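Local coordinates for PhnB-like domain-containing protein (Pseudomonas aeruginosa, PDB 1U69), which is of unknown biochemical function but belongs to the PhnB-like family and is a potential drug-resistance protein, at the interface of chains A and B. Coordinates in Å, arbitrary orientation; residue numbers count along the deposited sequence, not the author numbering. Chains: chain A/B, hypothetical protein.

The interface of chains A and B. Residues chain A 39-41, 48-49; chain B 134, 137-138.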
# COMPACT_ATOMS: atom_id res chain seq x y z
N ALA A 39 29.25 1.18 10.85
CA ALA A 39 29.33 0.92 12.29
C ALA A 39 30.19 1.98 12.95
O ALA A 39 31.32 2.20 12.51
CB ALA A 39 29.91 -0.44 12.53
N PRO A 40 29.68 2.67 13.97
CA PRO A 40 30.48 3.71 14.63
C PRO A 40 31.53 3.14 15.57
O PRO A 40 32.42 3.88 15.97
CB PRO A 40 29.44 4.54 15.39
CG PRO A 40 28.24 3.68 15.54
CD PRO A 40 28.32 2.57 14.52
N GLY A 41 31.44 1.86 15.91
CA GLY A 41 32.47 1.18 16.66
C GLY A 41 32.53 -0.29 16.35
O GLY A 41 31.67 -0.83 15.64
N GLU A 48 34.55 -1.16 13.29
CA GLU A 48 34.19 0.21 13.04
C GLU A 48 34.44 0.53 11.56
O GLU A 48 35.49 0.20 11.02
CB GLU A 48 35.02 1.16 13.91
CG GLU A 48 34.76 2.62 13.63
CD GLU A 48 35.52 3.57 14.54
OE1 GLU A 48 36.08 3.11 15.55
OE2 GLU A 48 35.53 4.78 14.23
N GLY A 49 33.44 1.14 10.92
CA GLY A 49 33.55 1.56 9.53
C GLY A 49 33.00 0.54 8.55
O GLY A 49 32.82 0.86 7.39
N ARG B 134 31.19 10.98 14.59
CA ARG B 134 31.56 9.59 14.89
C ARG B 134 31.74 9.31 16.39
O ARG B 134 31.36 8.25 16.88
CB ARG B 134 32.85 9.23 14.13
CG ARG B 134 33.48 7.86 14.45
CD ARG B 134 32.56 6.66 14.28
NE ARG B 134 31.95 6.57 12.95
CZ ARG B 134 32.46 5.92 11.90
NH1 ARG B 134 33.62 5.29 11.97
NH2 ARG B 134 31.79 5.91 10.75
N ALA B 137 28.25 9.31 17.94
CA ALA B 137 27.57 8.11 17.44
C ALA B 137 28.06 6.88 18.18
O ALA B 137 27.26 6.03 18.56
CB ALA B 137 27.82 7.96 15.94
N ARG B 138 29.36 6.79 18.40
CA ARG B 138 29.92 5.64 19.09
C ARG B 138 29.49 5.61 20.56
O ARG B 138 29.25 4.55 21.08
CB ARG B 138 31.45 5.60 18.98
CG ARG B 138 32.03 4.26 19.41
CD ARG B 138 33.55 4.23 19.49
NE ARG B 138 34.16 4.68 18.24
CZ ARG B 138 34.75 5.85 18.05
NH1 ARG B 138 34.86 6.74 19.04
NH2 ARG B 138 35.26 6.14 16.86
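A:Glu48 is gripped by B:Arg134 and B:Arg138, where the loop joining strands 31-38 and 51-58 of one PhnB-like chain meets helix 134-145 of the other. Two-fold symmetry repeats this patch with the chains exchanged; the pair may be one part of the four-copy deposited assembly, although the structure alone does not establish the oligomer in solution. The two arginines lie one helical turn apart. Both salt bridges end on the same carboxylate oxygen. B:Arg134 NH1 stands 3.0 Å from A:Glu48 OE2 and reaches its anti lone pair, the one turned away from OE1, with 160° at the hydrogen. B:Arg138 NH2 also lies 3.0 Å from A:Glu48 OE2 but arrives from above the carboxylate plane, 37° out of it. In each case the oxygen sits nearly in the guanidinium plane, although both guanidinium planes are steeply turned from the carboxylate. The glutamate chain runs extended beyond CG (chi2 177°), which carries its carboxylate out to the helix, while B:Arg134 bends at chi2 and chi3 to face it. Such paired positive charge would probably stabilise the carboxylate in its ionised form.

A weaker polar link involves the backbone: B:Arg138 NE is 3.0 Å from A:Pro40 O, with a poor angle at the hydrogen, and may add modestly to the hold on the loop. The carbonyl oxygen A:Ala39 O lies over one face of the B:Arg134 guanidinium, offset toward its rim, without a hydrogen bond to it.

Apolar packing centres on A:Pro40. Its CB rests 3.8 Å from the methyl CB of B:Ala137, and its CA lies 3.6 Å from B:Arg134 CD, placing the proline against the helix surface between the arginine stems.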